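Local coordinates for phospho-furanose lactonase (Mycoplasma synoviae, PDB 3OVG), which hydrolyses phosphorylated furanose lactones, D-xylono- and L-arabino-1,4-lactone 5-phosphate, and other 1,4-lactones with the help of two zinc ions per subunit, at residues L20-K31 and G62-D70; L271-R282 and T292-L303. All blocks are in the same frame, centred on the assembly; numbering follows the deposited sequence.

Interaction 1 of 2, residues L20-K31 and G62-D70; sequences LGITDCHDHFIK and GGSTIVTMD. With ZN (zinc ion), chain G.
His28 ND1 donates to Asp70 OD2 at 2.6 Å. The oxygen lies close to the plane of the imidazole, but the nitrogen meets it from above the carboxylate plane, and the two planes stand 64° apart. With ND1 donating, NE2 of the same ring is left for the zinc ion, at 2.3 Å. Asp70 is thus a second-shell residue that fixes the rotation of a metal ligand. Its other oxygen, OD1, takes a hydrogen bond from a water that also bridges Phe29 N and Ile30 O. His26 NE2 binds the same zinc, and its ND1 is hydrogen-bonded to Ser215 OG. CB of selenomethionine Met69 sits over the centre of the His26 ring, 3.8 Å from the centroid, a CH-pi contact. Asp274, the carboxylated Lys155 and two waters complete the site.

Strands 22-25 and 63-68 are parallel neighbours in the (beta/alpha)8 (TIM) barrel of the phosphotriesterase family. His26 and His28 follow the C-terminal end of strand 22-25. Ile22 O accepts from both Ser64 N and Thr65 N. Asp24 N to Thr65 O and Val67 N to Asp24 O continue the pairing. A beta bulge then shifts the register by one, and Asp27 pairs through Val67 O and Met69 N. Near the start, Thr65 OG1 donates to Leu20 O at 2.7 Å, on a lone pair in the carbonyl plane. A chi1 of -59° sets this OG1 beside its own backbone N, facing Leu20 O, and leaves CG2 to meet Thr23 CG2 at 3.8 Å.

Thr23 and Thr65 lie side by side on one face. On the other face Ile66 CG1 lies against Asp24 CB. Ile66 CD1 reaches the edge of the Phe29 ring, 3.6 Å from CZ. Phe55, from helix 48-60, meets both Phe29 and Ile66.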
loop_
_atom_site.group_PDB
_atom_site.type_symbol
_atom_site.label_atom_id
_atom_site.label_comp_id
_atom_site.label_asym_id
_atom_site.label_seq_id
_atom_site.Cartn_x
_atom_site.Cartn_y
_atom_site.Cartn_z
ATOM N N LEU A 20 -42.286 21.221 1.451
ATOM C CA LEU A 20 -40.928 20.794 1.105
ATOM C C LEU A 20 -40.065 21.964 0.615
ATOM O O LEU A 20 -38.900 22.042 0.978
ATOM C CB LEU A 20 -40.950 19.652 0.063
ATOM C CG LEU A 20 -41.298 18.226 0.560
ATOM C CD1 LEU A 20 -41.685 17.224 -0.551
ATOM C CD2 LEU A 20 -40.172 17.623 1.406
ATOM N N GLY A 21 -40.636 22.853 -0.211
ATOM C CA GLY A 21 -39.894 23.970 -0.782
ATOM C C GLY A 21 -38.704 23.503 -1.612
ATOM O O GLY A 21 -38.729 22.395 -2.181
ATOM N N ILE A 22 -37.662 24.335 -1.675
ATOM C CA ILE A 22 -36.449 23.959 -2.372
ATOM C C ILE A 22 -35.754 22.805 -1.621
ATOM O O ILE A 22 -35.482 22.884 -0.414
ATOM C CB ILE A 22 -35.499 25.138 -2.538
ATOM C CG1 ILE A 22 -36.158 26.219 -3.430
ATOM C CG2 ILE A 22 -34.176 24.642 -3.082
ATOM C CD1 ILE A 22 -35.224 27.421 -3.812
ATOM N N THR A 23 -35.505 21.719 -2.346
ATOM C CA THR A 23 -35.024 20.490 -1.740
ATOM C C THR A 23 -33.738 19.991 -2.379
ATOM O O THR A 23 -33.634 19.818 -3.596
ATOM C CB THR A 23 -36.082 19.347 -1.830
ATOM O OG1 THR A 23 -37.326 19.799 -1.274
ATOM C CG2 THR A 23 -35.600 18.086 -1.091
ATOM N N ASP A 24 -32.779 19.739 -1.507
ATOM C CA ASP A 24 -31.523 19.125 -1.845
ATOM C C ASP A 24 -31.802 17.637 -1.676
ATOM O O ASP A 24 -32.006 17.185 -0.545
ATOM C CB ASP A 24 -30.517 19.627 -0.820
ATOM C CG ASP A 24 -29.211 18.880 -0.833
ATOM O OD1 ASP A 24 -29.025 17.904 -1.604
ATOM O OD2 ASP A 24 -28.348 19.320 -0.043
ATOM N N CYS A 25 -31.795 16.884 -2.776
ATOM C CA CYS A 25 -32.337 15.521 -2.774
ATOM C C CYS A 25 -31.364 14.416 -2.371
ATOM O O CYS A 25 -31.759 13.252 -2.306
ATOM C CB CYS A 25 -32.987 15.185 -4.124
ATOM S SG CYS A 25 -34.570 16.073 -4.341
ATOM N N HIS A 26 -30.118 14.772 -2.069
ATOM C CA HIS A 26 -29.131 13.782 -1.665
ATOM C C HIS A 26 -27.937 14.470 -1.025
ATOM O O HIS A 26 -27.147 15.104 -1.700
ATOM C CB HIS A 26 -28.720 12.927 -2.872
ATOM C CG HIS A 26 -27.725 11.854 -2.562
ATOM N ND1 HIS A 26 -27.692 10.652 -3.245
ATOM C CD2 HIS A 26 -26.722 11.803 -1.651
ATOM C CE1 HIS A 26 -26.695 9.919 -2.780
ATOM N NE2 HIS A 26 -26.091 10.594 -1.814
ATOM N N ASP A 27 -27.825 14.348 0.296
ATOM C CA ASP A 27 -26.759 15.032 0.997
ATOM C C ASP A 27 -26.495 14.409 2.354
ATOM O O ASP A 27 -27.098 13.375 2.692
ATOM C CB ASP A 27 -27.087 16.524 1.113
ATOM C CG ASP A 27 -25.884 17.390 0.802
ATOM O OD1 ASP A 27 -24.784 17.033 1.275
ATOM O OD2 ASP A 27 -26.025 18.402 0.079
ATOM N N HIS A 28 -25.618 15.030 3.139
ATOM C CA HIS A 28 -25.167 14.402 4.360
ATOM C C HIS A 28 -24.824 15.457 5.358
ATOM O O HIS A 28 -24.525 16.567 4.980
ATOM C CB HIS A 28 -23.919 13.544 4.112
ATOM C CG HIS A 28 -24.135 12.482 3.098
ATOM N ND1 HIS A 28 -24.660 11.254 3.419
ATOM C CD2 HIS A 28 -23.970 12.485 1.754
ATOM C CE1 HIS A 28 -24.796 10.535 2.322
ATOM N NE2 HIS A 28 -24.393 11.266 1.298
ATOM N N PHE A 29 -24.829 15.086 6.633
ATOM C CA PHE A 29 -24.272 15.945 7.660
ATOM C C PHE A 29 -23.448 15.118 8.626
ATOM O O PHE A 29 -22.276 15.419 8.875
ATOM C CB PHE A 29 -25.382 16.690 8.400
ATOM C CG PHE A 29 -25.981 17.811 7.605
ATOM C CD1 PHE A 29 -25.210 18.906 7.235
ATOM C CD2 PHE A 29 -27.312 17.781 7.243
ATOM C CE1 PHE A 29 -25.776 19.976 6.479
ATOM C CE2 PHE A 29 -27.878 18.833 6.500
ATOM C CZ PHE A 29 -27.108 19.938 6.133
ATOM N N ILE A 30 -24.082 14.084 9.177
ATOM C CA ILE A 30 -23.418 13.167 10.081
ATOM C C ILE A 30 -23.164 11.819 9.398
ATOM O O ILE A 30 -24.092 11.196 8.868
ATOM C CB ILE A 30 -24.279 12.938 11.335
ATOM C CG1 ILE A 30 -24.625 14.298 11.985
ATOM C CG2 ILE A 30 -23.561 11.972 12.309
ATOM C CD1 ILE A 30 -23.434 15.011 12.602
ATOM N N LYS A 31 -21.905 11.394 9.403
ATOM C CA LYS A 31 -21.519 10.058 9.011
ATOM C C LYS A 31 -20.741 9.509 10.188
ATOM O O LYS A 31 -19.597 9.914 10.470
ATOM C CB LYS A 31 -20.651 10.065 7.745
ATOM C CG LYS A 31 -21.438 10.344 6.445
ATOM C CD LYS A 31 -20.500 10.294 5.191
ATOM C CE LYS A 31 -21.317 10.341 3.875
ATOM N NZ LYS A 31 -20.467 9.984 2.667
ATOM N N GLY A 62 -32.406 30.207 0.554
ATOM C CA GLY A 62 -33.753 29.843 0.113
ATOM C C GLY A 62 -34.101 28.358 0.185
ATOM O O GLY A 62 -35.184 27.962 -0.149
ATOM N N GLY A 63 -33.186 27.526 0.644
ATOM C CA GLY A 63 -33.486 26.115 0.701
ATOM C C GLY A 63 -34.395 25.848 1.885
ATOM O O GLY A 63 -34.430 26.650 2.822
ATOM N N SER A 64 -35.115 24.728 1.841
ATOM C CA SER A 64 -35.904 24.251 2.988
ATOM C C SER A 64 -35.570 22.814 3.369
ATOM O O SER A 64 -35.377 22.492 4.539
ATOM C CB SER A 64 -37.416 24.296 2.677
ATOM O OG SER A 64 -37.924 25.618 2.638
ATOM N N THR A 65 -35.539 21.919 2.383
ATOM C CA THR A 65 -35.467 20.512 2.736
ATOM C C THR A 65 -34.164 19.817 2.335
ATOM O O THR A 65 -33.682 19.980 1.226
ATOM C CB THR A 65 -36.689 19.737 2.181
ATOM O OG1 THR A 65 -37.894 20.304 2.720
ATOM C CG2 THR A 65 -36.591 18.281 2.569
ATOM N N ILE A 66 -33.604 19.030 3.242
ATOM C CA ILE A 66 -32.461 18.206 2.880
ATOM C C ILE A 66 -32.740 16.737 3.143
ATOM O O ILE A 66 -33.114 16.359 4.245
ATOM C CB ILE A 66 -31.155 18.684 3.592
ATOM C CG1 ILE A 66 -30.759 20.050 3.056
ATOM C CG2 ILE A 66 -30.016 17.695 3.374
ATOM C CD1 ILE A 66 -29.772 20.799 3.905
ATOM N N VAL A 67 -32.604 15.909 2.107
ATOM C CA VAL A 67 -32.723 14.461 2.268
ATOM C C VAL A 67 -31.331 13.838 2.546
ATOM O O VAL A 67 -30.473 13.765 1.667
ATOM C CB VAL A 67 -33.335 13.813 1.009
ATOM C CG1 VAL A 67 -33.649 12.326 1.229
ATOM C CG2 VAL A 67 -34.603 14.591 0.567
ATOM N N THR A 68 -31.124 13.351 3.756
ATOM C CA THR A 68 -29.848 12.760 4.096
ATOM C C THR A 68 -29.836 11.265 3.741
ATOM O O THR A 68 -30.545 10.463 4.346
ATOM C CB THR A 68 -29.493 13.007 5.584
ATOM O OG1 THR A 68 -30.519 12.465 6.415
ATOM C CG2 THR A 68 -29.405 14.521 5.858
HETATM N N MSE A 69 -29.015 10.898 2.766
HETATM C CA MSE A 69 -29.080 9.564 2.185
HETATM C C MSE A 69 -28.130 8.516 2.832
HETATM O O MSE A 69 -27.342 7.881 2.147
HETATM C CB MSE A 69 -28.859 9.644 0.664
HETATM C CG MSE A 69 -30.018 10.366 -0.096
HETATM SE SE MSE A 69 -31.786 9.517 0.195
HETATM C CE MSE A 69 -31.294 7.585 0.080
ATOM N N ASP A 70 -28.217 8.336 4.140
ATOM C CA ASP A 70 -27.401 7.314 4.783
ATOM C C ASP A 70 -28.242 6.094 5.181
ATOM O O ASP A 70 -29.121 6.196 6.024
ATOM C CB ASP A 70 -26.761 7.911 6.014
ATOM C CG ASP A 70 -26.242 9.337 5.760
ATOM O OD1 ASP A 70 -27.010 10.304 6.022
ATOM O OD2 ASP A 70 -25.084 9.462 5.299
HETATM ZN ZN ZN G . -23.977 10.302 -0.738
HETATM O O HOH W 1 -37.511 26.683 0.117
HETATM O O HOH W 2 -25.584 12.389 6.910
HETATM O O HOH W 3 -21.749 9.816 0.298
HETATM O O HOH W 4 -22.552 9.672 -2.501
#

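Interaction 2 of 2, residues L271-R282 and T292-L303; sequences LSLDAGRILYQR and TFGLAYLFDRFL. With ZN (zinc ion), chain G; PO4 (phosphate ion), chain I.
Leu279 CB and Thr292 CG2 touch next to Tyr280, whose ring edge meets a bound phosphate ion. Arg277 CB lies over one face of this ring, 3.8 Å above the plane and offset toward the rim. At the edge, in plane, Tyr280 OH donates to phosphate O4 at 2.7 Å. The Arg277 guanidinium meets the same ion with its edge, through a weak bond from NH1 to O2. Lys246 and Tyr247 also bind the phosphate, and all four residues belong to the substrate site. The ion, probably from the crystallisation liquor, may mark the place of the substrate's 5-phosphate. In the other segment, Tyr297 CD2 lies over one face of the Phe293 ring, and Tyr297 CE2 over the centre of the Arg301 guanidinium.

Across the contact, Thr292 OG1 donates to Gln281 O at 2.9 Å, from well above the carbonyl plane. With chi1 at 47°, OG1 sits between the backbone N and carbonyl carbon, and CG2 is turned to Leu279 O, 3.4 Å away. Gly294 CA lies 3.7 Å from Gln281 CA and makes a CA-H...O contact to Tyr280 O.

Apolar side chains fill the other end of the contact. Leu295 CD1 touches Ala275 CB and Gln281 CG. Leu273 CD2 presses on Leu298 CB at 3.6 Å. Leu271 CD1 touches both Leu298 CD1 and Leu303 CD2, the latter at 3.9 Å. Asp274, in the same loop, binds zinc through OD1.

The contact lays the loop after barrel strand 269-271 against the residues leading into helix 296-309 and its first turns. Helix 313-327 packs on Leu271 and Leu303, helix 250-262 on Phe302, and helix 48-60 on Gln281 and Leu295.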
loop_
_atom_site.group_PDB
_atom_site.type_symbol
_atom_site.label_atom_id
_atom_site.label_comp_id
_atom_site.label_asym_id
_atom_site.label_seq_id
_atom_site.Cartn_x
_atom_site.Cartn_y
_atom_site.Cartn_z
ATOM N N LEU A 271 -31.674 17.971 -8.039
ATOM C CA LEU A 271 -30.301 18.405 -7.766
ATOM C C LEU A 271 -29.935 18.072 -6.313
ATOM O O LEU A 271 -30.806 17.804 -5.493
ATOM C CB LEU A 271 -30.148 19.902 -8.009
ATOM C CG LEU A 271 -29.861 20.384 -9.443
ATOM C CD1 LEU A 271 -29.641 21.889 -9.430
ATOM C CD2 LEU A 271 -28.615 19.664 -9.965
ATOM N N SER A 272 -28.642 18.107 -6.022
ATOM C CA SER A 272 -28.083 17.680 -4.745
ATOM C C SER A 272 -26.621 18.108 -4.734
ATOM O O SER A 272 -26.058 18.407 -5.787
ATOM C CB SER A 272 -28.165 16.168 -4.598
ATOM O OG SER A 272 -27.344 15.512 -5.554
ATOM N N LEU A 273 -26.017 18.170 -3.554
ATOM C CA LEU A 273 -24.580 18.401 -3.452
ATOM C C LEU A 273 -23.845 17.067 -3.116
ATOM O O LEU A 273 -22.659 16.882 -3.443
ATOM C CB LEU A 273 -24.274 19.502 -2.423
ATOM C CG LEU A 273 -24.338 20.929 -2.979
ATOM C CD1 LEU A 273 -23.919 20.891 -4.444
ATOM C CD2 LEU A 273 -25.698 21.544 -2.860
ATOM N N ASP A 274 -24.564 16.121 -2.510
ATOM C CA ASP A 274 -23.920 14.922 -2.029
ATOM C C ASP A 274 -22.601 15.284 -1.313
ATOM O O ASP A 274 -21.528 14.779 -1.668
ATOM C CB ASP A 274 -23.648 13.941 -3.190
ATOM C CG ASP A 274 -23.073 12.615 -2.686
ATOM O OD1 ASP A 274 -23.376 12.281 -1.542
ATOM O OD2 ASP A 274 -22.317 11.934 -3.400
ATOM N N ALA A 275 -22.683 16.165 -0.312
ATOM C CA ALA A 275 -21.494 16.635 0.398
ATOM C C ALA A 275 -21.121 15.618 1.483
ATOM O O ALA A 275 -21.314 15.852 2.687
ATOM C CB ALA A 275 -21.758 18.029 0.994
ATOM N N GLY A 276 -20.587 14.481 1.046
ATOM C CA GLY A 276 -20.393 13.347 1.936
ATOM C C GLY A 276 -18.956 13.104 2.361
ATOM O O GLY A 276 -18.632 12.017 2.841
ATOM N N ARG A 277 -18.111 14.121 2.184
ATOM C CA ARG A 277 -16.772 14.138 2.746
ATOM C C ARG A 277 -16.637 15.442 3.522
ATOM O O ARG A 277 -17.287 16.440 3.198
ATOM C CB ARG A 277 -15.705 14.094 1.643
ATOM C CG ARG A 277 -15.536 12.734 0.983
ATOM C CD ARG A 277 -14.457 12.763 -0.090
ATOM N NE ARG A 277 -13.140 12.987 0.509
ATOM C CZ ARG A 277 -12.025 12.344 0.140
ATOM N NH1 ARG A 277 -12.070 11.412 -0.819
ATOM N NH2 ARG A 277 -10.864 12.623 0.745
ATOM N N ILE A 278 -15.763 15.451 4.518
ATOM C CA ILE A 278 -15.648 16.595 5.410
ATOM C C ILE A 278 -15.278 17.926 4.714
ATOM O O ILE A 278 -15.692 18.999 5.178
ATOM C CB ILE A 278 -14.673 16.266 6.542
ATOM C CG1 ILE A 278 -14.951 17.096 7.815
ATOM C CG2 ILE A 278 -13.245 16.320 6.055
ATOM C CD1 ILE A 278 -14.365 16.407 9.105
ATOM N N LEU A 279 -14.533 17.870 3.610
ATOM C CA LEU A 279 -14.156 19.110 2.872
ATOM C C LEU A 279 -15.176 19.572 1.819
ATOM O O LEU A 279 -14.909 20.478 1.027
ATOM C CB LEU A 279 -12.773 18.988 2.222
ATOM C CG LEU A 279 -11.622 18.746 3.214
ATOM C CD1 LEU A 279 -10.272 18.713 2.499
ATOM C CD2 LEU A 279 -11.612 19.831 4.295
ATOM N N TYR A 280 -16.340 18.944 1.803
ATOM C CA TYR A 280 -17.385 19.301 0.857
ATOM C C TYR A 280 -18.433 20.213 1.488
ATOM O O TYR A 280 -19.450 20.511 0.871
ATOM C CB TYR A 280 -18.050 18.030 0.274
ATOM C CG TYR A 280 -17.144 17.187 -0.620
ATOM C CD1 TYR A 280 -15.863 17.629 -0.977
ATOM C CD2 TYR A 280 -17.599 15.979 -1.166
ATOM C CE1 TYR A 280 -15.042 16.861 -1.822
ATOM C CE2 TYR A 280 -16.810 15.234 -2.001
ATOM C CZ TYR A 280 -15.534 15.669 -2.327
ATOM O OH TYR A 280 -14.757 14.899 -3.156
ATOM N N GLN A 281 -18.189 20.661 2.724
ATOM C CA GLN A 281 -19.041 21.679 3.330
ATOM C C GLN A 281 -18.171 22.805 3.856
ATOM O O GLN A 281 -17.045 22.557 4.263
ATOM C CB GLN A 281 -19.913 21.090 4.441
ATOM C CG GLN A 281 -20.925 20.115 3.895
ATOM C CD GLN A 281 -21.877 19.615 4.945
ATOM O OE1 GLN A 281 -22.118 20.290 5.954
ATOM N NE2 GLN A 281 -22.443 18.427 4.712
ATOM N N ARG A 282 -18.683 24.038 3.785
ATOM C CA ARG A 282 -17.928 25.219 4.177
ATOM C C ARG A 282 -17.582 25.187 5.668
ATOM O O ARG A 282 -16.430 25.327 6.047
ATOM C CB ARG A 282 -18.723 26.484 3.885
ATOM C CG ARG A 282 -17.865 27.748 3.951
ATOM C CD ARG A 282 -18.676 29.015 3.621
ATOM N NE ARG A 282 -19.390 29.532 4.802
ATOM C CZ ARG A 282 -18.819 30.263 5.751
ATOM N NH1 ARG A 282 -19.523 30.694 6.791
ATOM N NH2 ARG A 282 -17.536 30.568 5.654
ATOM N N THR A 292 -13.408 26.118 1.972
ATOM C CA THR A 292 -13.999 25.139 1.058
ATOM C C THR A 292 -15.386 25.632 0.684
ATOM O O THR A 292 -15.936 26.505 1.337
ATOM C CB THR A 292 -14.222 23.774 1.746
ATOM O OG1 THR A 292 -14.856 23.982 3.032
ATOM C CG2 THR A 292 -12.941 23.049 1.925
ATOM N N PHE A 293 -15.952 25.091 -0.371
ATOM C CA PHE A 293 -17.338 25.393 -0.698
ATOM C C PHE A 293 -18.231 24.304 -0.156
ATOM O O PHE A 293 -17.791 23.169 0.042
ATOM C CB PHE A 293 -17.539 25.522 -2.218
ATOM C CG PHE A 293 -16.937 26.764 -2.788
ATOM C CD1 PHE A 293 -17.378 28.012 -2.360
ATOM C CD2 PHE A 293 -15.908 26.694 -3.698
ATOM C CE1 PHE A 293 -16.800 29.169 -2.849
ATOM C CE2 PHE A 293 -15.324 27.857 -4.205
ATOM C CZ PHE A 293 -15.771 29.087 -3.780
ATOM N N GLY A 294 -19.495 24.644 0.064
ATOM C CA GLY A 294 -20.486 23.683 0.531
ATOM C C GLY A 294 -21.859 23.907 -0.096
ATOM O O GLY A 294 -21.979 24.175 -1.308
ATOM N N LEU A 295 -22.895 23.822 0.727
ATOM C CA LEU A 295 -24.275 23.917 0.248
ATOM C C LEU A 295 -24.570 25.279 -0.422
ATOM O O LEU A 295 -25.281 25.318 -1.413
ATOM C CB LEU A 295 -25.271 23.594 1.384
ATOM C CG LEU A 295 -25.554 22.123 1.787
ATOM C CD1 LEU A 295 -24.339 21.242 1.725
ATOM C CD2 LEU A 295 -26.258 21.971 3.169
ATOM N N ALA A 296 -23.997 26.381 0.067
ATOM C CA ALA A 296 -24.316 27.688 -0.508
ATOM C C ALA A 296 -23.856 27.795 -1.965
ATOM O O ALA A 296 -24.428 28.557 -2.755
ATOM C CB ALA A 296 -23.732 28.841 0.341
ATOM N N TYR A 297 -22.812 27.044 -2.300
ATOM C CA TYR A 297 -22.275 26.981 -3.668
ATOM C C TYR A 297 -23.361 26.679 -4.707
ATOM O O TYR A 297 -23.296 27.179 -5.851
ATOM C CB TYR A 297 -21.194 25.909 -3.762
ATOM C CG TYR A 297 -20.412 25.851 -5.087
ATOM C CD1 TYR A 297 -20.762 24.941 -6.066
ATOM C CD2 TYR A 297 -19.290 26.667 -5.318
ATOM C CE1 TYR A 297 -20.048 24.849 -7.259
ATOM C CE2 TYR A 297 -18.569 26.587 -6.512
ATOM C CZ TYR A 297 -18.972 25.674 -7.485
ATOM O OH TYR A 297 -18.304 25.530 -8.674
ATOM N N LEU A 298 -24.349 25.860 -4.318
ATOM C CA LEU A 298 -25.441 25.522 -5.222
ATOM C C LEU A 298 -26.063 26.811 -5.781
ATOM O O LEU A 298 -26.225 26.960 -6.988
ATOM C CB LEU A 298 -26.508 24.664 -4.523
ATOM C CG LEU A 298 -27.740 24.404 -5.402
ATOM C CD1 LEU A 298 -27.324 23.606 -6.624
ATOM C CD2 LEU A 298 -28.861 23.693 -4.666
ATOM N N PHE A 299 -26.357 27.744 -4.878
ATOM C CA PHE A 299 -27.071 28.976 -5.182
ATOM C C PHE A 299 -26.128 30.063 -5.694
ATOM O O PHE A 299 -26.456 30.773 -6.639
ATOM C CB PHE A 299 -27.782 29.462 -3.921
ATOM C CG PHE A 299 -28.781 28.480 -3.380
ATOM C CD1 PHE A 299 -30.074 28.443 -3.880
ATOM C CD2 PHE A 299 -28.424 27.566 -2.406
ATOM C CE1 PHE A 299 -30.985 27.559 -3.378
ATOM C CE2 PHE A 299 -29.349 26.666 -1.918
ATOM C CZ PHE A 299 -30.618 26.660 -2.408
ATOM N N ASP A 300 -24.959 30.174 -5.073
ATOM C CA ASP A 300 -24.018 31.240 -5.405
ATOM C C ASP A 300 -23.325 31.062 -6.755
ATOM O O ASP A 300 -22.915 32.035 -7.372
ATOM C CB ASP A 300 -22.932 31.316 -4.342
ATOM C CG ASP A 300 -23.455 31.761 -2.999
ATOM O OD1 ASP A 300 -24.610 32.251 -2.922
ATOM O OD2 ASP A 300 -22.693 31.609 -2.013
ATOM N N ARG A 301 -23.194 29.817 -7.212
ATOM C CA ARG A 301 -22.318 29.499 -8.359
ATOM C C ARG A 301 -23.001 28.559 -9.347
ATOM O O ARG A 301 -23.050 28.821 -10.545
ATOM C CB ARG A 301 -20.997 28.848 -7.874
ATOM C CG ARG A 301 -20.076 29.798 -7.073
ATOM C CD ARG A 301 -19.234 30.653 -8.019
ATOM N NE ARG A 301 -18.135 29.874 -8.599
ATOM C CZ ARG A 301 -16.961 29.715 -7.987
ATOM N NH1 ARG A 301 -16.731 30.306 -6.809
ATOM N NH2 ARG A 301 -16.009 28.994 -8.545
ATOM N N PHE A 302 -23.555 27.456 -8.861
ATOM C CA PHE A 302 -24.025 26.487 -9.835
ATOM C C PHE A 302 -25.332 26.887 -10.536
ATOM O O PHE A 302 -25.431 26.739 -11.728
ATOM C CB PHE A 302 -24.089 25.060 -9.300
ATOM C CG PHE A 302 -24.317 24.048 -10.384
ATOM C CD1 PHE A 302 -23.288 23.711 -11.243
ATOM C CD2 PHE A 302 -25.564 23.452 -10.554
ATOM C CE1 PHE A 302 -23.490 22.782 -12.249
ATOM C CE2 PHE A 302 -25.783 22.538 -11.563
ATOM C CZ PHE A 302 -24.743 22.194 -12.411
ATOM N N LEU A 303 -26.317 27.409 -9.822
ATOM C CA LEU A 303 -27.554 27.804 -10.497
ATOM C C LEU A 303 -27.318 29.018 -11.419
ATOM O O LEU A 303 -27.853 29.059 -12.522
ATOM C CB LEU A 303 -28.698 28.030 -9.509
ATOM C CG LEU A 303 -29.165 26.803 -8.710
ATOM C CD1 LEU A 303 -30.027 27.219 -7.527
ATOM C CD2 LEU A 303 -29.898 25.784 -9.581
HETATM ZN ZN ZN G . -23.977 10.302 -0.738
HETATM P P PO4 I . -15.936 11.402 -3.595
HETATM O O1 PO4 I . -16.857 11.359 -2.363
HETATM O O2 PO4 I . -14.480 11.024 -3.228
HETATM O O3 PO4 I . -16.483 10.415 -4.632
HETATM O O4 PO4 I . -16.019 12.802 -4.198
HETATM O O HOH W 5 -14.542 26.799 4.679
HETATM O O HOH W 4 -22.552 9.672 -2.501
HETATM O O HOH W 3 -21.749 9.816 0.298
#

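From the N terminus, interaction 1 pairs strand 22-25 with strand 63-68 and closes a loop that includes helix 48-60. Interaction 2 comes much later. It closes a shorter loop, holding helix 282-287, between the end of strand 269-271 and helix 296-309. The two loops follow in series and neither nest nor cross. In space they touch, and the centres of interaction 1 and interaction 2 are about 11 Å apart. Asp27 OD1 meets Ala275 N, and Lys31 NZ meets Gly276 O, both probable hydrogen bonds. A backbone bond between Cys25 and Leu271 joins the first barrel strand to the last. Both contacts supply ligands to one zinc ion and share its two waters.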